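Local coordinates for iron-regulated outer membrane protein (Neisseria meningitidis, PDB 4B7O), which is an outer-membrane TonB-dependent transporter for iron, which it probably takes up as iron-siderophore complexes, at residues Q76-T81 / T704-L709; G198-A203 / N219-K224; V690-A695 / S710-F715. All blocks are in the same frame, centred on the assembly; numbering follows the deposited sequence.

Contact 1. Residues Q76-T81 / T704-L709; sequences QKDEST and TLNVNL
Asn706 and Asn708, alternate residues of a barrel strand, both turn their side chains toward the turn at Asp78-Ser80 of the plug, and their amides do different work. Asn708 makes the direct bond. With its CG beside the backbone N (chi1 -50°), its amide reaches the main chain of the turn, and ND2 donates to Asp78 O at 3.0 Å, the carbonyl being met from a position tilted out of its plane. The same nitrogen gives its other hydrogen to a water 2.8 Å away, which in turn donates to Ser80 O, so one amide group grips two carbonyls of the turn, one directly and the other through the water. Asn708 OD1 is taken by Asn696 on the adjacent strand, which fixes which way the amide is turned.

Asn706 is applied differently. Its side chain crosses that of Asp78 at about a right angle, the amide and carboxylate planes 47° apart, and ND2 lies against Asp78 CB at 3.2 Å. Its OD1, 4.0 Å from Glu79 CG, is held by Asn696 and Lys698. The acids point their charged ends elsewhere: Asp78 pairs with Arg188, Glu79 with Lys698 and Arg646. Lys77 to Ser80 form a type I beta turn, closed by Ser80 N to Lys77 O. Polar side chains of the inner wall meeting a plug turn in this way are characteristic of the plug-barrel interface of TonB-dependent transporters.

Contact 2. Residues G198-A203 / N219-K224; sequences GVSYGA and NRNDEK
Arg220 and Tyr201 face each other as a hydrogen-bonded pair of antiparallel strands, and the arginine can be followed outward along the tyrosine. Its CB stands over one face of the ring, toward the rim. CG lies opposite the backbone N (chi1 154°), which starts the chain along the tyrosine; it then runs extended, with CG 4.0 Å from Tyr201 CE1 and CD 3.1 Å from Tyr201 OH. At the tip, NH1 donates to Tyr201 OH at 3.0 Å; the hydroxyl lies near the guanidinium plane, which stands almost perpendicular (85°) to the ring. NE turns to Asp247 on the next strand. NH2 is 3.5 Å from Asp222 OD2, a purely electrostatic pairing because the oxygen sits well out of the guanidinium plane. That oxygen also accepts from Lys224 NZ, completing a salt-bridge network of Arg220, Asp222 and Lys224.

Beneath these side chains, Tyr201 and Arg220 exchange two backbone bonds, as do Val199 and Asp222. On the face carrying Ser200 and Asn221, Gly202, having no side chain, lets the Asn219 amide come within 3.5 Å (ND2 to Gly202 CA).

The two segments belong to the hairpin of strands 198-209 and 212-223, flanked in the barrel by strand 185-194 beyond the first and strand 246-259 beyond the second.

Contact 3. Residues V690-A695 / S710-F715; sequences VNDVFA and SVNNVF
Val693 and Val711 form a hydrogen-bonded pair at the end of the ladder, with reciprocal backbone bonds, each 2.9 Å from N to O. Beyond Val711 the regular pairing gives way as the chain bends through Asn713, and a side chain takes over: Asp692 OD1 accepts from Asn713 N at 2.9 Å and an almost straight 173°. The nitrogen approaches from above the carboxylate plane. Asp692 CG sits beside its own backbone N (chi1 -55°), which carries the carboxylate to this bend, while OD2 is paired with Lys90. The carboxylate also lies stacked over the amide of Asn712, their planes 22° apart.

A water extends the polar contact past the end of strand 705-712. It accepts from Asn691 N and Phe715 N and donates to Asn713 OD1, so three residues on the two segments share it; Asn713 ND2 donates to Val733 O.

Among van der Waals contacts, Val693 and Val711 lie side by side and point the same way, CG2 of Val693 being 4.0 Å from CB of Val711. Val690 packs on the bend, its CG1 touching Asn713 CA. On the face carrying Phe694 and Ser710, their CB atoms meet at 3.8 Å.

A cation-pi contact joins the Phe694 ring to Arg657 on strand 652-665.

Strands 684-697 and 705-712 thus form a hairpin, with strand 652-665 on the far side of the former and strand 736-744 beside the latter.

Overall arrangement
All three contacts lie on the same side of the chain's centre and are partly buried, yet they join different things. Contact 1 brings plug to barrel across more than 600 residues of sequence, whereas contacts 2 and 3 tie neighbouring strands of local hairpins. Contacts 1 and 3 share strand 705-712 and touch where Leu709 O lies 2.6 Å from Ala695 N, a probable hydrogen bond; contact 2 sits elsewhere in the wall, its centre about 15 Å from that of contact 1. Chemistry follows place: in contact 1 side-chain amides meet a turn's carbonyls and the plug's acids are salt-bridged to the barrel; in the wall run backbone ladders, with a salt-bridge network added in contact 2 and a carboxylate-held bend in contact 3.

Contact 1. Residues Q76-T81 / T704-L709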
ATOM      1  N   GLN A  76     -15.952   3.098 -12.194  1.00 42.09           N
ATOM      2  CA  GLN A  76     -14.773   3.266 -13.053  1.00 44.76           C
ATOM      3  C   GLN A  76     -13.972   2.024 -13.288  1.00 45.71           C
ATOM      4  O   GLN A  76     -13.504   1.787 -14.390  1.00 48.47           O
ATOM      5  CB  GLN A  76     -13.817   4.276 -12.483  1.00 51.30           C
ATOM      6  CG  GLN A  76     -14.067   5.666 -13.016  1.00 58.87           C
ATOM      7  CD  GLN A  76     -13.503   6.719 -12.095  1.00 64.96           C
ATOM      8  OE1 GLN A  76     -12.618   6.446 -11.256  1.00 68.63           O
ATOM      9  NE2 GLN A  76     -14.005   7.937 -12.242  1.00 60.72           N
ATOM     10  N   LYS A  77     -13.786   1.239 -12.242  1.00 41.87           N
ATOM     11  CA  LYS A  77     -13.117  -0.034 -12.347  1.00 39.69           C
ATOM     12  C   LYS A  77     -13.841  -1.008 -13.321  1.00 39.63           C
ATOM     13  O   LYS A  77     -13.216  -1.717 -14.076  1.00 42.58           O
ATOM     14  CB  LYS A  77     -13.037  -0.599 -10.955  1.00 40.57           C
ATOM     15  CG  LYS A  77     -11.869  -1.506 -10.708  1.00 42.27           C
ATOM     16  CD  LYS A  77     -11.599  -1.540  -9.227  1.00 41.75           C
ATOM     17  CE  LYS A  77     -12.888  -1.682  -8.416  1.00 47.26           C
ATOM     18  NZ  LYS A  77     -13.452  -3.061  -8.536  1.00 52.66           N
ATOM     19  N   ASP A  78     -15.160  -0.959 -13.366  1.00 35.17           N
ATOM     20  CA  ASP A  78     -15.895  -1.786 -14.248  1.00 38.01           C
ATOM     21  C   ASP A  78     -15.588  -1.457 -15.691  1.00 38.46           C
ATOM     22  O   ASP A  78     -15.813  -2.250 -16.559  1.00 42.68           O
ATOM     23  CB  ASP A  78     -17.396  -1.610 -13.981  1.00 41.58           C
ATOM     24  CG  ASP A  78     -17.874  -2.404 -12.770  1.00 41.67           C
ATOM     25  OD1 ASP A  78     -17.081  -3.195 -12.250  1.00 45.35           O
ATOM     26  OD2 ASP A  78     -19.020  -2.223 -12.310  1.00 48.96           O
ATOM     27  N   GLU A  79     -15.068  -0.278 -15.953  1.00 43.69           N
ATOM     28  CA  GLU A  79     -14.797   0.149 -17.329  1.00 41.78           C
ATOM     29  C   GLU A  79     -13.387  -0.118 -17.689  1.00 35.58           C
ATOM     30  O   GLU A  79     -12.962   0.214 -18.749  1.00 47.16           O
ATOM     31  CB  GLU A  79     -15.098   1.654 -17.492  1.00 38.24           C
ATOM     32  CG  GLU A  79     -16.562   1.957 -17.172  1.00 36.73           C
ATOM     33  CD  GLU A  79     -16.916   3.404 -17.442  1.00 44.45           C
ATOM     34  OE1 GLU A  79     -16.162   4.047 -18.194  1.00 52.72           O
ATOM     35  OE2 GLU A  79     -17.938   3.911 -16.918  1.00 48.47           O
ATOM     36  N   SER A  80     -12.625  -0.671 -16.773  1.00 38.18           N
ATOM     37  CA  SER A  80     -11.197  -0.854 -16.985  1.00 36.87           C
ATOM     38  C   SER A  80     -10.843  -2.338 -17.133  1.00 39.82           C
ATOM     39  O   SER A  80     -11.589  -3.257 -16.760  1.00 47.38           O
ATOM     40  CB  SER A  80     -10.457  -0.259 -15.794  1.00 38.42           C
ATOM     41  OG  SER A  80      -9.114  -0.693 -15.681  1.00 40.28           O
ATOM     42  N   THR A  81      -9.663  -2.577 -17.638  1.00 39.36           N
ATOM     43  CA  THR A  81      -9.253  -3.921 -17.912  1.00 36.48           C
ATOM     44  C   THR A  81      -8.237  -4.429 -16.849  1.00 38.67           C
ATOM     45  O   THR A  81      -7.877  -5.605 -16.804  1.00 38.46           O
ATOM     46  CB  THR A  81      -8.753  -3.894 -19.310  1.00 40.12           C
ATOM     47  OG1 THR A  81      -9.180  -5.080 -19.966  1.00 51.41           O
ATOM     48  CG2 THR A  81      -7.289  -3.658 -19.368  1.00 40.37           C
ATOM     49  N   THR A 704     -24.617  -2.001 -16.412  1.00 43.29           N
ATOM     50  CA  THR A 704     -24.795  -3.379 -16.003  1.00 43.20           C
ATOM     51  C   THR A 704     -24.004  -4.322 -16.886  1.00 43.66           C
ATOM     52  O   THR A 704     -23.809  -5.500 -16.548  1.00 43.66           O
ATOM     53  CB  THR A 704     -26.264  -3.800 -16.037  1.00 43.83           C
ATOM     54  OG1 THR A 704     -26.876  -3.185 -17.163  1.00 43.75           O
ATOM     55  CG2 THR A 704     -26.955  -3.334 -14.791  1.00 45.23           C
ATOM     56  N   LEU A 705     -23.580  -3.838 -18.036  1.00 41.63           N
ATOM     57  CA  LEU A 705     -22.780  -4.654 -18.883  1.00 40.76           C
ATOM     58  C   LEU A 705     -21.694  -3.786 -19.460  1.00 42.47           C
ATOM     59  O   LEU A 705     -21.975  -2.832 -20.204  1.00 40.65           O
ATOM     60  CB  LEU A 705     -23.656  -5.324 -19.959  1.00 46.03           C
ATOM     61  CG  LEU A 705     -22.947  -6.058 -21.113  1.00 47.17           C
ATOM     62  CD1 LEU A 705     -22.193  -7.303 -20.635  1.00 41.52           C
ATOM     63  CD2 LEU A 705     -23.982  -6.425 -22.169  1.00 47.25           C
ATOM     64  N   ASN A 706     -20.458  -4.070 -19.057  1.00 41.21           N
ATOM     65  CA  ASN A 706     -19.283  -3.482 -19.717  1.00 38.79           C
ATOM     66  C   ASN A 706     -18.481  -4.486 -20.543  1.00 41.34           C
ATOM     67  O   ASN A 706     -18.208  -5.633 -20.101  1.00 38.22           O
ATOM     68  CB  ASN A 706     -18.336  -2.916 -18.680  1.00 41.78           C
ATOM     69  CG  ASN A 706     -18.951  -1.790 -17.896  1.00 43.24           C
ATOM     70  OD1 ASN A 706     -19.247  -0.733 -18.441  1.00 41.73           O
ATOM     71  ND2 ASN A 706     -19.101  -1.990 -16.610  1.00 41.98           N
ATOM     72  N   VAL A 707     -18.054  -4.049 -21.722  1.00 39.36           N
ATOM     73  CA  VAL A 707     -17.145  -4.845 -22.518  1.00 36.31           C
ATOM     74  C   VAL A 707     -15.892  -4.036 -22.697  1.00 38.57           C
ATOM     75  O   VAL A 707     -15.926  -2.983 -23.308  1.00 40.13           O
ATOM     76  CB  VAL A 707     -17.770  -5.158 -23.874  1.00 40.90           C
ATOM     77  CG1 VAL A 707     -16.881  -6.132 -24.653  1.00 39.32           C
ATOM     78  CG2 VAL A 707     -19.163  -5.766 -23.656  1.00 36.64           C
ATOM     79  N   ASN A 708     -14.784  -4.482 -22.130  1.00 36.78           N
ATOM     80  CA  ASN A 708     -13.608  -3.642 -22.222  1.00 35.70           C
ATOM     81  C   ASN A 708     -12.518  -4.276 -22.976  1.00 35.06           C
ATOM     82  O   ASN A 708     -12.325  -5.501 -22.905  1.00 38.71           O
ATOM     83  CB  ASN A 708     -13.081  -3.274 -20.859  1.00 37.92           C
ATOM     84  CG  ASN A 708     -14.151  -2.747 -19.971  1.00 36.46           C
ATOM     85  OD1 ASN A 708     -14.752  -1.735 -20.263  1.00 36.25           O
ATOM     86  ND2 ASN A 708     -14.389  -3.439 -18.867  1.00 38.43           N
ATOM     87  N   LEU A 709     -11.784  -3.427 -23.668  1.00 35.54           N
ATOM     88  CA  LEU A 709     -10.678  -3.866 -24.451  1.00 39.40           C
ATOM     89  C   LEU A 709      -9.556  -2.907 -24.293  1.00 39.67           C
ATOM     90  O   LEU A 709      -9.747  -1.703 -24.409  1.00 46.84           O
ATOM     91  CB  LEU A 709     -11.097  -3.902 -25.907  1.00 38.19           C
ATOM     92  CG  LEU A 709     -10.145  -4.187 -27.063  1.00 42.28           C
ATOM     93  CD1 LEU A 709      -9.125  -5.282 -26.839  1.00 41.67           C
ATOM     94  CD2 LEU A 709     -11.032  -4.582 -28.243  1.00 44.51           C
TER
HETATM   95  O   HOH W   1     -19.516   1.213 -15.475  1.00 48.31           O
HETATM   96  O   HOH W   2     -12.821  -5.554 -17.837  1.00 37.75           O

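Contact 2. Residues G198-A203 / N219-K224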
ATOM      1  N   GLY A 198      -2.861 -14.205 -19.326  1.00 40.34           N
ATOM      2  CA  GLY A 198      -3.665 -14.709 -18.213  1.00 36.94           C
ATOM      3  C   GLY A 198      -5.124 -14.810 -18.557  1.00 36.93           C
ATOM      4  O   GLY A 198      -5.549 -14.312 -19.593  1.00 40.68           O
ATOM      5  N   VAL A 199      -5.897 -15.445 -17.682  1.00 36.81           N
ATOM      6  CA  VAL A 199      -7.332 -15.431 -17.804  1.00 37.59           C
ATOM      7  C   VAL A 199      -7.919 -15.236 -16.425  1.00 39.42           C
ATOM      8  O   VAL A 199      -7.419 -15.777 -15.450  1.00 39.60           O
ATOM      9  CB  VAL A 199      -7.877 -16.744 -18.412  1.00 38.94           C
ATOM     10  CG1 VAL A 199      -6.922 -17.291 -19.483  1.00 34.83           C
ATOM     11  CG2 VAL A 199      -8.095 -17.777 -17.335  1.00 36.63           C
ATOM     12  N   SER A 200      -8.985 -14.461 -16.318  1.00 42.80           N
ATOM     13  CA  SER A 200      -9.551 -14.260 -14.983  1.00 49.63           C
ATOM     14  C   SER A 200     -11.047 -14.379 -15.036  1.00 46.17           C
ATOM     15  O   SER A 200     -11.633 -14.293 -16.107  1.00 47.92           O
ATOM     16  CB  SER A 200      -9.123 -12.916 -14.392  1.00 44.27           C
ATOM     17  OG  SER A 200      -9.639 -11.863 -15.179  1.00 46.16           O
ATOM     18  N   TYR A 201     -11.664 -14.595 -13.887  1.00 42.69           N
ATOM     19  CA  TYR A 201     -13.113 -14.689 -13.833  1.00 37.40           C
ATOM     20  C   TYR A 201     -13.529 -14.534 -12.425  1.00 36.06           C
ATOM     21  O   TYR A 201     -12.706 -14.694 -11.520  1.00 32.00           O
ATOM     22  CB  TYR A 201     -13.628 -16.015 -14.391  1.00 36.76           C
ATOM     23  CG  TYR A 201     -13.086 -17.236 -13.718  1.00 33.80           C
ATOM     24  CD1 TYR A 201     -11.850 -17.757 -14.107  1.00 37.80           C
ATOM     25  CD2 TYR A 201     -13.821 -17.909 -12.719  1.00 34.28           C
ATOM     26  CE1 TYR A 201     -11.311 -18.890 -13.495  1.00 43.48           C
ATOM     27  CE2 TYR A 201     -13.304 -19.060 -12.103  1.00 41.18           C
ATOM     28  CZ  TYR A 201     -12.036 -19.521 -12.495  1.00 43.46           C
ATOM     29  OH  TYR A 201     -11.486 -20.632 -11.950  1.00 46.08           O
ATOM     30  N   GLY A 202     -14.817 -14.252 -12.240  1.00 35.11           N
ATOM     31  CA  GLY A 202     -15.317 -14.016 -10.928  1.00 34.83           C
ATOM     32  C   GLY A 202     -16.810 -14.017 -10.911  1.00 34.47           C
ATOM     33  O   GLY A 202     -17.439 -13.864 -11.929  1.00 37.04           O
ATOM     34  N   ALA A 203     -17.369 -14.209  -9.730  1.00 34.29           N
ATOM     35  CA  ALA A 203     -18.790 -14.169  -9.587  1.00 36.47           C
ATOM     36  C   ALA A 203     -19.152 -13.553  -8.237  1.00 38.17           C
ATOM     37  O   ALA A 203     -18.474 -13.729  -7.200  1.00 37.23           O
ATOM     38  CB  ALA A 203     -19.350 -15.557  -9.679  1.00 36.05           C
ATOM     39  N   ASN A 219     -13.264 -14.359  -6.804  1.00 34.07           N
ATOM     40  CA  ASN A 219     -12.550 -13.914  -7.990  1.00 35.79           C
ATOM     41  C   ASN A 219     -11.261 -14.684  -8.187  1.00 36.75           C
ATOM     42  O   ASN A 219     -10.479 -14.906  -7.251  1.00 34.41           O
ATOM     43  CB  ASN A 219     -12.249 -12.409  -7.931  1.00 42.30           C
ATOM     44  CG  ASN A 219     -12.255 -11.764  -9.314  1.00 58.20           C
ATOM     45  OD1 ASN A 219     -11.200 -11.656 -10.009  1.00 63.08           O
ATOM     46  ND2 ASN A 219     -13.459 -11.349  -9.749  1.00 51.05           N
ATOM     47  N   ARG A 220     -11.005 -15.096  -9.409  1.00 33.43           N
ATOM     48  CA  ARG A 220      -9.753 -15.737  -9.617  1.00 36.20           C
ATOM     49  C   ARG A 220      -9.055 -15.155 -10.799  1.00 36.62           C
ATOM     50  O   ARG A 220      -9.672 -14.777 -11.755  1.00 40.43           O
ATOM     51  CB  ARG A 220      -9.911 -17.231  -9.722  1.00 37.63           C
ATOM     52  CG  ARG A 220      -8.806 -17.882 -10.522  1.00 45.65           C
ATOM     53  CD  ARG A 220      -8.990 -19.376 -10.523  1.00 44.24           C
ATOM     54  NE  ARG A 220      -7.749 -20.122 -10.740  1.00 48.55           N
ATOM     55  CZ  ARG A 220      -7.619 -21.075 -11.674  1.00 50.79           C
ATOM     56  NH1 ARG A 220      -8.649 -21.357 -12.478  1.00 43.34           N
ATOM     57  NH2 ARG A 220      -6.469 -21.740 -11.815  1.00 42.38           N
ATOM     58  N   ASN A 221      -7.747 -15.014 -10.701  1.00 36.93           N
ATOM     59  CA  ASN A 221      -6.993 -14.521 -11.812  1.00 39.90           C
ATOM     60  C   ASN A 221      -5.754 -15.369 -12.006  1.00 39.79           C
ATOM     61  O   ASN A 221      -4.847 -15.378 -11.163  1.00 37.81           O
ATOM     62  CB  ASN A 221      -6.634 -13.050 -11.643  1.00 41.96           C
ATOM     63  CG  ASN A 221      -5.705 -12.548 -12.750  1.00 47.20           C
ATOM     64  OD1 ASN A 221      -5.686 -13.057 -13.896  1.00 46.99           O
ATOM     65  ND2 ASN A 221      -4.914 -11.545 -12.413  1.00 48.74           N
ATOM     66  N   ASP A 222      -5.731 -16.119 -13.100  1.00 37.44           N
ATOM     67  CA  ASP A 222      -4.655 -17.062 -13.256  1.00 43.06           C
ATOM     68  C   ASP A 222      -3.615 -16.560 -14.225  1.00 39.68           C
ATOM     69  O   ASP A 222      -3.850 -16.477 -15.413  1.00 41.61           O
ATOM     70  CB  ASP A 222      -5.206 -18.403 -13.705  1.00 49.60           C
ATOM     71  CG  ASP A 222      -4.134 -19.466 -13.754  1.00 59.95           C
ATOM     72  OD1 ASP A 222      -3.038 -19.226 -13.190  1.00 61.88           O
ATOM     73  OD2 ASP A 222      -4.386 -20.530 -14.374  1.00 65.21           O
ATOM     74  N   GLU A 223      -2.459 -16.151 -13.759  1.00 38.17           N
ATOM     75  CA  GLU A 223      -1.594 -15.528 -14.769  1.00 41.65           C
ATOM     76  C   GLU A 223      -0.347 -16.334 -15.046  1.00 40.28           C
ATOM     77  O   GLU A 223       0.312 -16.752 -14.127  1.00 43.33           O
ATOM     78  CB  GLU A 223      -1.208 -14.105 -14.372  1.00 43.11           C
ATOM     79  CG  GLU A 223      -2.357 -13.108 -14.242  1.00 41.95           C
ATOM     80  CD  GLU A 223      -1.893 -11.796 -13.618  1.00 50.86           C
ATOM     81  OE1 GLU A 223      -1.158 -11.874 -12.590  1.00 54.05           O
ATOM     82  OE2 GLU A 223      -2.234 -10.700 -14.155  1.00 50.82           O
ATOM     83  N   LYS A 224      -0.036 -16.532 -16.316  1.00 42.52           N
ATOM     84  CA  LYS A 224       1.230 -17.123 -16.733  1.00 41.22           C
ATOM     85  C   LYS A 224       2.363 -16.114 -16.670  1.00 38.63           C
ATOM     86  O   LYS A 224       2.155 -14.958 -16.369  1.00 41.06           O
ATOM     87  CB  LYS A 224       1.157 -17.625 -18.190  1.00 42.79           C
ATOM     88  CG  LYS A 224       0.249 -18.825 -18.441  1.00 46.07           C
ATOM     89  CD  LYS A 224      -0.179 -19.498 -17.152  1.00 48.99           C
ATOM     90  CE  LYS A 224      -1.480 -20.267 -17.410  1.00 56.70           C
ATOM     91  NZ  LYS A 224      -2.046 -20.839 -16.148  1.00 54.46           N
TER

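Contact 3. Residues V690-A695 / S710-F715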
ATOM      1  N   VAL A 690       5.519   4.763 -21.586  1.00 40.13           N
ATOM      2  CA  VAL A 690       4.530   3.722 -21.797  1.00 38.35           C
ATOM      3  C   VAL A 690       3.208   4.297 -22.306  1.00 36.23           C
ATOM      4  O   VAL A 690       2.699   5.249 -21.743  1.00 33.95           O
ATOM      5  CB  VAL A 690       4.323   2.945 -20.480  1.00 39.94           C
ATOM      6  CG1 VAL A 690       3.290   1.858 -20.658  1.00 40.23           C
ATOM      7  CG2 VAL A 690       5.646   2.303 -20.093  1.00 43.13           C
ATOM      8  N   ASN A 691       2.644   3.693 -23.341  1.00 34.17           N
ATOM      9  CA  ASN A 691       1.428   4.192 -23.950  1.00 37.60           C
ATOM     10  C   ASN A 691       0.411   3.099 -24.007  1.00 37.02           C
ATOM     11  O   ASN A 691       0.762   1.984 -24.390  1.00 36.27           O
ATOM     12  CB  ASN A 691       1.677   4.663 -25.371  1.00 36.95           C
ATOM     13  CG  ASN A 691       2.374   5.987 -25.424  1.00 42.01           C
ATOM     14  OD1 ASN A 691       3.593   6.053 -25.659  1.00 44.79           O
ATOM     15  ND2 ASN A 691       1.612   7.072 -25.211  1.00 39.59           N
ATOM     16  N   ASP A 692      -0.843   3.411 -23.654  1.00 38.39           N
ATOM     17  CA  ASP A 692      -1.929   2.409 -23.624  1.00 37.15           C
ATOM     18  C   ASP A 692      -3.084   2.970 -24.446  1.00 39.64           C
ATOM     19  O   ASP A 692      -3.238   4.186 -24.539  1.00 40.98           O
ATOM     20  CB  ASP A 692      -2.475   2.159 -22.232  1.00 36.27           C
ATOM     21  CG  ASP A 692      -1.421   1.749 -21.197  1.00 48.65           C
ATOM     22  OD1 ASP A 692      -0.272   1.396 -21.530  1.00 51.90           O
ATOM     23  OD2 ASP A 692      -1.773   1.740 -19.985  1.00 53.57           O
ATOM     24  N   VAL A 693      -3.924   2.107 -24.995  1.00 33.23           N
ATOM     25  CA  VAL A 693      -5.212   2.563 -25.489  1.00 37.51           C
ATOM     26  C   VAL A 693      -6.304   1.628 -24.936  1.00 36.16           C
ATOM     27  O   VAL A 693      -6.040   0.498 -24.634  1.00 38.75           O
ATOM     28  CB  VAL A 693      -5.217   2.601 -27.014  1.00 38.87           C
ATOM     29  CG1 VAL A 693      -4.142   3.557 -27.530  1.00 36.24           C
ATOM     30  CG2 VAL A 693      -4.940   1.222 -27.562  1.00 40.64           C
ATOM     31  N   PHE A 694      -7.513   2.102 -24.734  1.00 33.89           N
ATOM     32  CA  PHE A 694      -8.499   1.236 -24.130  1.00 31.55           C
ATOM     33  C   PHE A 694      -9.856   1.586 -24.675  1.00 30.42           C
ATOM     34  O   PHE A 694     -10.084   2.700 -25.152  1.00 29.74           O
ATOM     35  CB  PHE A 694      -8.507   1.462 -22.613  1.00 37.48           C
ATOM     36  CG  PHE A 694      -8.674   2.909 -22.228  1.00 41.33           C
ATOM     37  CD1 PHE A 694      -7.576   3.752 -22.195  1.00 46.88           C
ATOM     38  CD2 PHE A 694      -9.927   3.430 -21.944  1.00 43.44           C
ATOM     39  CE1 PHE A 694      -7.717   5.100 -21.866  1.00 48.68           C
ATOM     40  CE2 PHE A 694     -10.084   4.782 -21.618  1.00 47.49           C
ATOM     41  CZ  PHE A 694      -8.977   5.612 -21.584  1.00 50.64           C
ATOM     42  N   ALA A 695     -10.801   0.680 -24.528  1.00 31.05           N
ATOM     43  CA  ALA A 695     -12.142   1.024 -24.916  1.00 33.18           C
ATOM     44  C   ALA A 695     -13.081   0.434 -23.937  1.00 32.92           C
ATOM     45  O   ALA A 695     -12.954  -0.734 -23.570  1.00 33.30           O
ATOM     46  CB  ALA A 695     -12.441   0.467 -26.318  1.00 32.73           C
ATOM     47  N   SER A 710      -8.373  -3.411 -24.047  1.00 35.72           N
ATOM     48  CA  SER A 710      -7.295  -2.472 -23.979  1.00 39.05           C
ATOM     49  C   SER A 710      -6.061  -3.095 -24.578  1.00 36.49           C
ATOM     50  O   SER A 710      -5.974  -4.311 -24.680  1.00 36.20           O
ATOM     51  CB  SER A 710      -7.058  -2.029 -22.524  1.00 38.81           C
ATOM     52  OG  SER A 710      -6.766  -3.166 -21.746  1.00 43.08           O
ATOM     53  N   VAL A 711      -5.145  -2.242 -25.009  1.00 37.73           N
ATOM     54  CA  VAL A 711      -3.794  -2.635 -25.378  1.00 39.43           C
ATOM     55  C   VAL A 711      -2.883  -1.755 -24.550  1.00 34.95           C
ATOM     56  O   VAL A 711      -2.788  -0.589 -24.834  1.00 35.99           O
ATOM     57  CB  VAL A 711      -3.481  -2.450 -26.908  1.00 39.14           C
ATOM     58  CG1 VAL A 711      -2.057  -2.873 -27.236  1.00 36.55           C
ATOM     59  CG2 VAL A 711      -4.407  -3.277 -27.768  1.00 33.48           C
ATOM     60  N   ASN A 712      -2.260  -2.337 -23.529  1.00 35.42           N
ATOM     61  CA  ASN A 712      -1.251  -1.708 -22.693  1.00 34.02           C
ATOM     62  C   ASN A 712       0.154  -1.812 -23.251  1.00 35.97           C
ATOM     63  O   ASN A 712       0.556  -2.841 -23.860  1.00 36.93           O
ATOM     64  CB  ASN A 712      -1.239  -2.403 -21.362  1.00 34.60           C
ATOM     65  CG  ASN A 712      -2.378  -1.982 -20.476  1.00 43.85           C
ATOM     66  OD1 ASN A 712      -3.230  -1.199 -20.860  1.00 46.76           O
ATOM     67  ND2 ASN A 712      -2.378  -2.474 -19.258  1.00 50.23           N
ATOM     68  N   ASN A 713       0.938  -0.781 -22.999  1.00 34.46           N
ATOM     69  CA  ASN A 713       2.293  -0.754 -23.483  1.00 36.38           C
ATOM     70  C   ASN A 713       2.284  -1.119 -24.997  1.00 38.88           C
ATOM     71  O   ASN A 713       2.779  -2.161 -25.413  1.00 40.56           O
ATOM     72  CB  ASN A 713       3.195  -1.679 -22.642  1.00 32.64           C
ATOM     73  CG  ASN A 713       4.659  -1.480 -22.991  1.00 35.51           C
ATOM     74  OD1 ASN A 713       4.959  -0.650 -23.856  1.00 35.35           O
ATOM     75  ND2 ASN A 713       5.570  -2.169 -22.311  1.00 35.52           N
ATOM     76  N   VAL A 714       1.706  -0.221 -25.790  1.00 41.49           N
ATOM     77  CA  VAL A 714       1.362  -0.444 -27.172  1.00 37.21           C
ATOM     78  C   VAL A 714       2.633  -0.569 -27.962  1.00 41.64           C
ATOM     79  O   VAL A 714       2.676  -1.343 -28.963  1.00 44.16           O
ATOM     80  CB  VAL A 714       0.561   0.745 -27.808  1.00 41.06           C
ATOM     81  CG1 VAL A 714      -0.140   0.312 -29.081  1.00 42.78           C
ATOM     82  CG2 VAL A 714      -0.505   1.254 -26.887  1.00 39.77           C
ATOM     83  N   PHE A 715       3.662   0.202 -27.580  1.00 41.29           N
ATOM     84  CA  PHE A 715       4.926   0.130 -28.335  1.00 37.00           C
ATOM     85  C   PHE A 715       5.842  -0.934 -27.808  1.00 39.42           C
ATOM     86  O   PHE A 715       7.014  -1.015 -28.206  1.00 41.87           O
ATOM     87  CB  PHE A 715       5.610   1.480 -28.455  1.00 37.29           C
ATOM     88  CG  PHE A 715       4.746   2.474 -29.119  1.00 39.19           C
ATOM     89  CD1 PHE A 715       4.496   2.390 -30.507  1.00 41.03           C
ATOM     90  CD2 PHE A 715       4.081   3.435 -28.374  1.00 35.85           C
ATOM     91  CE1 PHE A 715       3.650   3.312 -31.138  1.00 42.08           C
ATOM     92  CE2 PHE A 715       3.237   4.344 -28.994  1.00 35.30           C
ATOM     93  CZ  PHE A 715       3.003   4.283 -30.368  1.00 37.93           C
TER
HETATM   94  O   HOH W   3       4.228   1.873 -24.973  1.00 37.93           O